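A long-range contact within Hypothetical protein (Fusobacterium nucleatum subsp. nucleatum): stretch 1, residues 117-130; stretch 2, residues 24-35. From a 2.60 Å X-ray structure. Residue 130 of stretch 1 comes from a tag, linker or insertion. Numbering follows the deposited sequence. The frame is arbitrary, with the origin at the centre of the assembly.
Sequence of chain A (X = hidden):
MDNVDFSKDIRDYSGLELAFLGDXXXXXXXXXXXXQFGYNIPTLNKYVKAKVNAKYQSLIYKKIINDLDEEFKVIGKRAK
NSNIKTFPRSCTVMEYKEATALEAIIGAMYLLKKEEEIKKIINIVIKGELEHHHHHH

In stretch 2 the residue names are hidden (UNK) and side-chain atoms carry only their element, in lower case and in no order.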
# COMPACT_ATOMS: atom_id res chain seq x y z
N GLU A 117 -6.45 11.24 10.97
CA GLU A 117 -5.37 12.22 10.91
C GLU A 117 -4.65 12.07 9.57
O GLU A 117 -4.08 13.03 9.04
CB GLU A 117 -4.39 11.97 12.06
CG GLU A 117 -4.99 12.22 13.45
CD GLU A 117 -4.99 13.69 13.83
OE1 GLU A 117 -5.51 14.51 13.05
OE2 GLU A 117 -4.47 14.02 14.92
N ILE A 118 -4.71 10.86 9.01
CA ILE A 118 -4.08 10.59 7.73
C ILE A 118 -4.87 11.25 6.60
O ILE A 118 -4.29 11.84 5.69
CB ILE A 118 -4.02 9.08 7.47
CG1 ILE A 118 -3.23 8.40 8.59
CG2 ILE A 118 -3.38 8.80 6.13
CD1 ILE A 118 -3.19 6.91 8.50
N LYS A 119 -6.20 11.16 6.68
CA LYS A 119 -7.07 11.76 5.67
C LYS A 119 -6.88 13.27 5.58
O LYS A 119 -7.00 13.86 4.51
CB LYS A 119 -8.55 11.46 5.96
CG LYS A 119 -9.51 12.04 4.93
CD LYS A 119 -10.95 11.53 5.11
CE LYS A 119 -11.82 11.86 3.86
NZ LYS A 119 -13.22 11.33 3.92
N LYS A 120 -6.58 13.90 6.71
CA LYS A 120 -6.41 15.35 6.70
C LYS A 120 -5.14 15.74 5.92
O LYS A 120 -5.11 16.77 5.25
CB LYS A 120 -6.37 15.86 8.13
CG LYS A 120 -6.71 17.32 8.27
CD LYS A 120 -7.34 17.62 9.62
CE LYS A 120 -6.36 17.44 10.77
NZ LYS A 120 -6.96 17.85 12.09
N ILE A 121 -4.11 14.90 6.01
CA ILE A 121 -2.85 15.14 5.31
C ILE A 121 -3.07 14.81 3.83
O ILE A 121 -2.58 15.52 2.95
CB ILE A 121 -1.72 14.23 5.87
CG1 ILE A 121 -1.38 14.66 7.30
CG2 ILE A 121 -0.50 14.31 5.00
CD1 ILE A 121 -0.44 13.70 8.00
N ILE A 122 -3.79 13.74 3.57
CA ILE A 122 -4.06 13.35 2.20
C ILE A 122 -4.91 14.44 1.53
O ILE A 122 -4.78 14.66 0.33
CB ILE A 122 -4.79 12.01 2.13
CG1 ILE A 122 -3.90 10.91 2.71
CG2 ILE A 122 -5.16 11.69 0.69
CD1 ILE A 122 -2.61 10.69 1.94
N ASN A 123 -5.76 15.11 2.30
CA ASN A 123 -6.59 16.17 1.74
C ASN A 123 -5.77 17.38 1.32
O ASN A 123 -6.21 18.16 0.47
CB ASN A 123 -7.66 16.61 2.74
CG ASN A 123 -8.90 15.72 2.69
OD1 ASN A 123 -9.84 15.91 3.47
ND2 ASN A 123 -8.90 14.75 1.78
N ILE A 124 -4.59 17.56 1.90
CA ILE A 124 -3.77 18.70 1.52
C ILE A 124 -2.91 18.30 0.32
O ILE A 124 -2.21 19.13 -0.27
CB ILE A 124 -2.88 19.20 2.71
CG1 ILE A 124 -1.62 18.36 2.84
CG2 ILE A 124 -3.69 19.17 3.99
CD1 ILE A 124 -0.46 18.89 2.04
N VAL A 125 -2.97 17.03 -0.05
CA VAL A 125 -2.21 16.53 -1.19
C VAL A 125 -3.01 16.77 -2.47
O VAL A 125 -2.44 17.07 -3.51
CB VAL A 125 -1.90 15.02 -1.06
CG1 VAL A 125 -1.25 14.50 -2.33
CG2 VAL A 125 -0.99 14.78 0.13
N ILE A 126 -4.34 16.64 -2.39
CA ILE A 126 -5.16 16.85 -3.57
C ILE A 126 -5.79 18.24 -3.58
O ILE A 126 -6.23 18.70 -4.63
CB ILE A 126 -6.28 15.80 -3.68
CG1 ILE A 126 -7.54 16.27 -2.95
CG2 ILE A 126 -5.82 14.48 -3.08
CD1 ILE A 126 -7.37 16.41 -1.46
N LYS A 127 -5.84 18.90 -2.43
CA LYS A 127 -6.41 20.25 -2.37
C LYS A 127 -5.43 21.15 -3.09
O LYS A 127 -5.83 22.10 -3.77
CB LYS A 127 -6.59 20.73 -0.93
CG LYS A 127 -5.46 21.61 -0.38
CD LYS A 127 -5.93 22.36 0.89
CE LYS A 127 -4.87 23.32 1.45
NZ LYS A 127 -3.65 22.64 2.00
N GLY A 128 -4.15 20.86 -2.93
CA GLY A 128 -3.13 21.65 -3.58
C GLY A 128 -2.94 21.15 -5.00
O GLY A 128 -2.01 21.54 -5.70
N GLU A 129 -3.85 20.27 -5.41
CA GLU A 129 -3.81 19.68 -6.75
C GLU A 129 -4.98 20.20 -7.59
O GLU A 129 -5.04 19.97 -8.80
CB GLU A 129 -3.88 18.15 -6.66
CG GLU A 129 -3.09 17.45 -7.74
CD GLU A 129 -1.62 17.86 -7.73
OE1 GLU A 129 -0.96 17.67 -6.69
OE2 GLU A 129 -1.14 18.39 -8.76
N LEU A 130 -5.91 20.89 -6.92
CA LEU A 130 -7.09 21.47 -7.57
C LEU A 130 -7.45 22.84 -6.94
O LEU A 130 -8.62 23.02 -6.52
CB LEU A 130 -8.29 20.50 -7.47
CG LEU A 130 -8.26 19.18 -8.27
CD1 LEU A 130 -9.32 18.23 -7.74
CD2 LEU A 130 -8.47 19.46 -9.75
N UNK A 24 3.58 2.07 2.10
CA UNK A 24 2.48 1.30 1.54
C UNK A 24 1.15 2.03 1.75
O UNK A 24 0.28 2.03 0.87
c UNK A 24 2.42 -0.09 2.17
N UNK A 25 1.02 2.68 2.91
CA UNK A 25 -0.20 3.42 3.25
C UNK A 25 -0.36 4.61 2.32
O UNK A 25 -1.47 4.92 1.87
c UNK A 25 -0.06 2.73 5.69
c UNK A 25 0.21 3.12 7.12
c UNK A 25 -1.39 4.72 5.09
c UNK A 25 -0.14 3.92 4.74
N UNK A 26 0.77 5.27 2.03
CA UNK A 26 0.78 6.44 1.15
C UNK A 26 0.39 6.03 -0.26
O UNK A 26 -0.50 6.65 -0.85
c UNK A 26 0.92 11.35 2.55
c UNK A 26 2.04 10.67 0.13
c UNK A 26 2.23 8.42 0.51
c UNK A 26 1.18 12.32 1.59
c UNK A 26 1.22 10.02 2.30
c UNK A 26 1.75 12.01 0.38
c UNK A 26 2.71 8.72 -0.73
c UNK A 26 1.80 9.66 1.08
c UNK A 26 2.18 7.08 1.14
n UNK A 26 2.61 10.08 -0.96
N UNK A 27 1.03 4.99 -0.79
CA UNK A 27 0.68 4.56 -2.15
C UNK A 27 -0.82 4.35 -2.24
O UNK A 27 -1.49 4.97 -3.06
o UNK A 27 3.01 2.53 -5.61
c UNK A 27 2.64 3.52 -3.46
o UNK A 27 1.50 4.08 -5.51
c UNK A 27 1.42 3.28 -2.57
c UNK A 27 2.36 3.37 -4.96
N UNK A 28 -1.34 3.48 -1.38
CA UNK A 28 -2.78 3.16 -1.36
C UNK A 28 -3.68 4.37 -1.47
O UNK A 28 -4.53 4.43 -2.35
c UNK A 28 -4.95 1.18 -1.28
c UNK A 28 -4.72 1.01 1.20
c UNK A 28 -3.14 2.39 -0.08
c UNK A 28 -4.58 1.91 0.01
N UNK A 29 -3.50 5.33 -0.57
CA UNK A 29 -4.31 6.53 -0.60
C UNK A 29 -4.16 7.27 -1.93
O UNK A 29 -5.17 7.69 -2.51
o UNK A 29 -6.18 5.27 2.04
c UNK A 29 -4.41 6.90 1.90
c UNK A 29 -3.93 7.43 0.57
o UNK A 29 -6.73 7.37 1.67
c UNK A 29 -5.88 6.48 1.87
N UNK A 30 -2.93 7.42 -2.43
CA UNK A 30 -2.72 8.12 -3.70
C UNK A 30 -3.37 7.39 -4.87
O UNK A 30 -4.05 8.00 -5.68
c UNK A 30 -0.61 9.30 -2.96
c UNK A 30 -1.00 8.95 -5.37
c UNK A 30 -1.38 10.60 -2.80
c UNK A 30 -1.20 8.34 -3.99
N UNK A 31 -3.18 6.08 -4.96
CA UNK A 31 -3.80 5.37 -6.06
C UNK A 31 -5.31 5.48 -5.98
O UNK A 31 -5.99 5.66 -7.01
n UNK A 31 1.61 0.63 -6.98
c UNK A 31 -1.61 2.31 -6.48
n UNK A 31 -0.54 -0.21 -6.97
c UNK A 31 0.29 0.82 -6.87
n UNK A 31 -0.20 2.04 -6.63
c UNK A 31 -3.38 3.91 -6.06
c UNK A 31 -1.90 3.75 -6.21
N UNK A 32 -5.85 5.40 -4.76
CA UNK A 32 -7.30 5.51 -4.57
C UNK A 32 -7.89 6.77 -5.19
O UNK A 32 -8.83 6.70 -5.98
n UNK A 32 -9.14 5.11 0.97
c UNK A 32 -7.59 4.16 -2.43
c UNK A 32 -8.57 4.11 -1.27
c UNK A 32 -8.29 5.21 -0.25
c UNK A 32 -7.66 5.50 -3.09
N UNK A 33 -7.34 7.92 -4.79
CA UNK A 33 -7.81 9.21 -5.29
C UNK A 33 -7.70 9.34 -6.80
O UNK A 33 -8.56 9.92 -7.43
c UNK A 33 -7.25 11.72 -5.27
c UNK A 33 -6.27 12.29 -6.10
o UNK A 33 -7.76 15.54 -6.93
c UNK A 33 -8.60 13.74 -5.58
c UNK A 33 -7.03 10.35 -4.63
c UNK A 33 -8.41 12.46 -5.02
c UNK A 33 -7.60 14.28 -6.39
c UNK A 33 -6.44 13.57 -6.66
N UNK A 34 -6.63 8.81 -7.38
CA UNK A 34 -6.47 8.94 -8.81
C UNK A 34 -7.20 7.86 -9.57
O UNK A 34 -7.46 8.02 -10.75
c UNK A 34 -4.18 12.69 -9.50
c UNK A 34 -3.26 10.47 -8.09
c UNK A 34 -4.78 11.44 -9.67
c UNK A 34 -2.65 11.72 -7.91
c UNK A 34 -4.33 10.32 -8.97
c UNK A 34 -3.13 12.82 -8.61
o UNK A 34 -2.56 14.06 -8.43
c UNK A 34 -4.98 8.96 -9.18
N UNK A 35 -7.55 6.78 -8.89
CA UNK A 35 -8.24 5.68 -9.55
C UNK A 35 -9.73 5.96 -9.67
O UNK A 35 -10.52 5.04 -9.89
c UNK A 35 -8.03 1.94 -8.45
c UNK A 35 -7.40 2.91 -10.67
c UNK A 35 -8.29 3.07 -9.44
c UNK A 35 -8.02 4.41 -8.74

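Position 24 carries a single side-chain carbon, far from stretch 1: Ala24, small and buried. Position 25 has four carbons, forked at the first, with one arm two carbons long, and touches the side chain of Ile118. This is Ile25; its CG2 lies 4.4 Å from CD1 of Ile118, a loose apolar contact suited to a buried site.

At position 26 one carbon leads to fused five- and six-membered rings holding eight carbons and one nitrogen, which touch Ile121, Ile122 and Val125; only tryptophan provides such rings. In Trp26 the six-membered ring makes these contacts: CZ3 of Trp26 is 3.6 Å from CD1 of Ile122 and 4.1 Å from CG2 of Ile121, which meets the ring edge, and CH2 of Trp26 is 3.6 Å from CG2 of Val125. CA-to-CB points sideways, so the long side chain is what brings the ring near; NE1 is hydrogen-bonded elsewhere in the structure.

Position 27 has three carbons, the third bearing two oxygens: Glu27, out of reach of stretch 1. Position 28 has four carbons forked at the second, hence Leu28, buried but also out of reach. Position 29 repeats the carboxylate pattern, and its first carbon touches Ile122. This is Glu29; its CB packs 3.8 Å from CD1 of Ile122, so the aliphatic base of the side chain serves the contact while the charged end can seek a polar partner.

Position 30 has four carbons, forked at the first with one longer arm, whose end meets Val125. This is Ile30; its CA-to-CB bond points sideways, but the two-carbon arm brings CD1 of Ile30 to 3.9 Å from CG1 of Val125. Position 31 shows three carbons, a nitrogen, and a carbon with two more nitrogens: Arg31, whose NH2 forms a salt bridge with OE2 of Glu27 at 2.7 Å, one turn back. Position 32, four carbons ending in nitrogen, is Lys32, with NZ 3.2 Å from OE1 of Glu29 in another salt bridge.

Position 33 has one carbon and a six-carbon ring bearing oxygen, touching Ile126 and Leu130. This is Tyr33, whose flat ring offers a face to Ile126: CG2 of Ile126 sits 3.5 Å from the Tyr33 ring centroid, almost on its normal, a CH-pi contact. The ring's length carries OH of Tyr33 to 3.2 Å from CD1 of Leu130, an expression-tag residue. Position 34 has the same atoms and touches Glu129. This is Tyr34, long enough to place its OH 3.5 Å from CG of Glu129; that OH hydrogen-bonds elsewhere. Position 35, four carbons forked at the second, is Leu35, apolar as fits a buried site, beyond reach as the helix ends.

The two helices cross at -51°, their axes 11.1 Å apart at closest approach. No hydrogen bond links the stretches: aliphatic side chains packed against Trp26 and Tyr33 make much of the contact. The two stretches together bury 538 Å², both sides summed.

Stretch 2 24-35: AIWELEIRKYYL
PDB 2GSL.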